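PDB 1JO8: actin-binding protein from Saccharomyces cerevisiae, which binds actin filaments, regulates ARP2/3 complex-mediated actin assembly and, through the SH3 domain described here, interacts with several partner proteins. Local coordinates for residues L17-N22 against G47-N52. Numbering follows the deposited sequence.
Sequences LTFVEN and GLFPSN
Leu17, Phe19 and Phe49 meet in the hydrophobic core of this SH3 domain, where the returning arm of the RT loop, residues 17-22, meets strand 46-50 at its Leu17 end before the two segments diverge, a worked example of how a loop and a strand of a small beta barrel share one hydrophobic core. One backbone hydrogen bond joins the two segments: Leu17 N donates to Leu48 O at 2.9 Å, with an N-H...O angle of 161°. The apolar contacts lie beside it. Leu17, its CG beside the backbone N and anti to the carbonyl carbon (chi1 -66°), runs alongside Phe49 and sets CD1 3.7 Å from Phe49 CD1, while CD2 comes within 3.4 Å of Gly47 N; an alanine here would probably leave a gap beside the Phe49 ring and against the Gly47 backbone. The aromatic pair is an offset edge-to-face stack, the edge of Phe19 directed at the face of Phe49, with centroids 6.0 Å apart and planes at 78°. Val54 of strand 54-56 touches both rings, and Leu40 of strand 35-40 meets Leu17, tying the contact to the rest of the barrel. At the Phe19 edge, close to the plane of its ring, Phe49 CB sits 3.8 Å from CE2.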
ATOM      1  N   LEU A  17       6.431   1.634  -0.669  1.00  6.57           N
ATOM      2  CA  LEU A  17       6.106   0.402  -1.386  1.00  6.27           C
ATOM      3  C   LEU A  17       6.046   0.662  -2.880  1.00  6.08           C
ATOM      4  O   LEU A  17       5.871   1.794  -3.337  1.00  6.93           O
ATOM      5  CB  LEU A  17       4.724  -0.099  -0.978  1.00  7.48           C
ATOM      6  CG  LEU A  17       4.526  -0.568   0.455  1.00  8.46           C
ATOM      7  CD1 LEU A  17       3.076  -0.936   0.737  1.00  9.37           C
ATOM      8  CD2 LEU A  17       5.400  -1.754   0.687  1.00  8.23           C
ATOM      9  N   THR A  18       6.169  -0.413  -3.628  1.00  6.28           N
ATOM     10  CA  THR A  18       5.916  -0.468  -5.059  1.00  6.87           C
ATOM     11  C   THR A  18       4.922  -1.605  -5.262  1.00  6.91           C
ATOM     12  O   THR A  18       5.125  -2.683  -4.731  1.00  8.01           O
ATOM     13  CB  THR A  18       7.209  -0.767  -5.834  1.00  7.69           C
ATOM     14  OG1 THR A  18       8.080   0.354  -5.721  1.00  7.97           O
ATOM     15  CG2 THR A  18       6.958  -0.988  -7.330  1.00  8.13           C
ATOM     16  N   PHE A  19       3.852  -1.388  -6.007  1.00  6.26           N
ATOM     17  CA  PHE A  19       2.866  -2.426  -6.219  1.00  6.35           C
ATOM     18  C   PHE A  19       2.120  -2.175  -7.499  1.00  7.12           C
ATOM     19  O   PHE A  19       2.245  -1.104  -8.072  1.00  7.24           O
ATOM     20  CB  PHE A  19       1.926  -2.561  -5.018  1.00  6.41           C
ATOM     21  CG  PHE A  19       1.236  -1.287  -4.598  1.00  6.15           C
ATOM     22  CD1 PHE A  19       0.150  -0.773  -5.296  1.00  6.72           C
ATOM     23  CD2 PHE A  19       1.634  -0.639  -3.445  1.00  7.45           C
ATOM     24  CE1 PHE A  19      -0.500   0.362  -4.857  1.00  6.74           C
ATOM     25  CE2 PHE A  19       0.981   0.495  -3.003  1.00  8.93           C
ATOM     26  CZ  PHE A  19      -0.075   0.998  -3.717  1.00  7.66           C
ATOM     27  N   VAL A  20       1.337  -3.160  -7.934  1.00  7.20           N
ATOM     28  CA  VAL A  20       0.524  -3.025  -9.132  1.00  8.72           C
ATOM     29  C   VAL A  20      -0.941  -3.211  -8.784  1.00  8.63           C
ATOM     30  O   VAL A  20      -1.276  -3.769  -7.743  1.00  8.07           O
ATOM     31  CB  VAL A  20       0.944  -4.015 -10.246  1.00 10.02           C
ATOM     32  CG1 VAL A  20       2.327  -3.649 -10.768  1.00 11.51           C
ATOM     33  CG2 VAL A  20       0.904  -5.442  -9.752  1.00 11.83           C
ATOM     34  N   GLU A  21      -1.811  -2.736  -9.665  1.00  8.47           N
ATOM     35  CA  GLU A  21      -3.238  -2.882  -9.532  1.00  9.78           C
ATOM     36  C   GLU A  21      -3.547  -4.329  -9.159  1.00  9.17           C
ATOM     37  O   GLU A  21      -2.994  -5.274  -9.732  1.00  9.31           O
ATOM     38  CB  GLU A  21      -3.917  -2.539 -10.872  1.00 11.37           C
ATOM     39  CG  GLU A  21      -5.442  -2.409 -10.741  0.60 12.38           C
ATOM     40  CD  GLU A  21      -6.180  -2.209 -12.054  0.60 17.13           C
ATOM     41  OE1 GLU A  21      -5.505  -2.026 -13.079  0.50 20.63           O
ATOM     42  OE2 GLU A  21      -7.433  -2.229 -12.056  0.65 19.20           O
ATOM     43  N   ASN A  22      -4.458  -4.490  -8.214  1.00  7.82           N
ATOM     44  CA  ASN A  22      -4.909  -5.773  -7.701  1.00  8.86           C
ATOM     45  C   ASN A  22      -4.028  -6.443  -6.681  1.00  8.53           C
ATOM     46  O   ASN A  22      -4.469  -7.383  -6.048  1.00  9.40           O
ATOM     47  CB  ASN A  22      -5.329  -6.724  -8.794  1.00 10.20           C
ATOM     48  CG  ASN A  22      -6.545  -6.225  -9.512  0.50 13.00           C
ATOM     49  OD1 ASN A  22      -7.453  -5.639  -8.898  0.60 14.46           O
ATOM     50  ND2 ASN A  22      -6.556  -6.393 -10.828  0.55 15.52           N
ATOM     51  N   GLY A  47       6.211  -0.499   3.783  1.00  5.80           N
ATOM     52  CA  GLY A  47       6.536   0.875   3.472  1.00  6.52           C
ATOM     53  C   GLY A  47       5.316   1.750   3.353  1.00  6.03           C
ATOM     54  O   GLY A  47       4.177   1.302   3.528  1.00  6.30           O
ATOM     55  N   LEU A  48       5.570   3.004   3.025  1.00  5.80           N
ATOM     56  CA  LEU A  48       4.543   4.001   2.866  1.00  6.55           C
ATOM     57  C   LEU A  48       3.969   3.994   1.464  1.00  6.66           C
ATOM     58  O   LEU A  48       4.656   3.656   0.484  1.00  7.31           O
ATOM     59  CB  LEU A  48       5.139   5.381   3.129  1.00  7.28           C
ATOM     60  CG  LEU A  48       5.534   5.692   4.560  1.00  8.48           C
ATOM     61  CD1 LEU A  48       6.360   6.947   4.584  1.00 12.44           C
ATOM     62  CD2 LEU A  48       4.288   5.850   5.426  1.00 11.12           C
ATOM     63  N   PHE A  49       2.717   4.418   1.352  1.00  6.38           N
ATOM     64  CA  PHE A  49       2.083   4.516   0.058  1.00  6.72           C
ATOM     65  C   PHE A  49       0.966   5.532   0.162  1.00  7.43           C
ATOM     66  O   PHE A  49       0.431   5.746   1.264  1.00  6.71           O
ATOM     67  CB  PHE A  49       1.552   3.161  -0.415  1.00  7.78           C
ATOM     68  CG  PHE A  49       0.490   2.578   0.466  1.00  7.66           C
ATOM     69  CD1 PHE A  49       0.798   1.878   1.620  1.00  7.79           C
ATOM     70  CD2 PHE A  49      -0.839   2.786   0.181  1.00  7.61           C
ATOM     71  CE1 PHE A  49      -0.205   1.383   2.433  1.00  7.15           C
ATOM     72  CE2 PHE A  49      -1.826   2.292   0.993  1.00  8.02           C
ATOM     73  CZ  PHE A  49      -1.520   1.594   2.119  1.00  8.19           C
ATOM     74  N   PRO A  50       0.609   6.178  -0.950  1.00  7.71           N
ATOM     75  CA  PRO A  50      -0.458   7.178  -0.904  1.00  8.12           C
ATOM     76  C   PRO A  50      -1.787   6.469  -0.790  1.00  8.70           C
ATOM     77  O   PRO A  50      -2.102   5.532  -1.512  1.00  8.35           O
ATOM     78  CB  PRO A  50      -0.304   7.923  -2.244  1.00  9.53           C
ATOM     79  CG  PRO A  50       0.985   7.475  -2.816  1.00 10.13           C
ATOM     80  CD  PRO A  50       1.198   6.080  -2.299  1.00  8.96           C
ATOM     81  N   SER A  51      -2.594   6.906   0.171  1.00  8.66           N
ATOM     82  CA  SER A  51      -3.822   6.195   0.496  1.00  8.95           C
ATOM     83  C   SER A  51      -4.810   6.090  -0.659  1.00  8.50           C
ATOM     84  O   SER A  51      -5.560   5.113  -0.752  1.00  8.47           O
ATOM     85  CB  SER A  51      -4.482   6.867   1.687  1.00  9.51           C
ATOM     86  OG  SER A  51      -4.935   8.142   1.318  1.00 12.44           O
ATOM     87  N   ASN A  52      -4.824   7.064  -1.565  1.00  8.47           N
ATOM     88  CA  ASN A  52      -5.785   7.025  -2.651  1.00  9.25           C
ATOM     89  C   ASN A  52      -5.478   5.943  -3.704  1.00  9.34           C
ATOM     90  O   ASN A  52      -6.259   5.717  -4.616  1.00 10.23           O
ATOM     91  CB  ASN A  52      -5.942   8.434  -3.302  1.00  9.63           C
ATOM     92  CG  ASN A  52      -6.392   9.550  -2.266  0.60 10.51           C
ATOM     93  OD1 ASN A  52      -7.543   9.928  -2.241  0.60 12.92           O
ATOM     94  ND2 ASN A  52      -5.467  10.042  -1.429  0.75 10.04           N
TER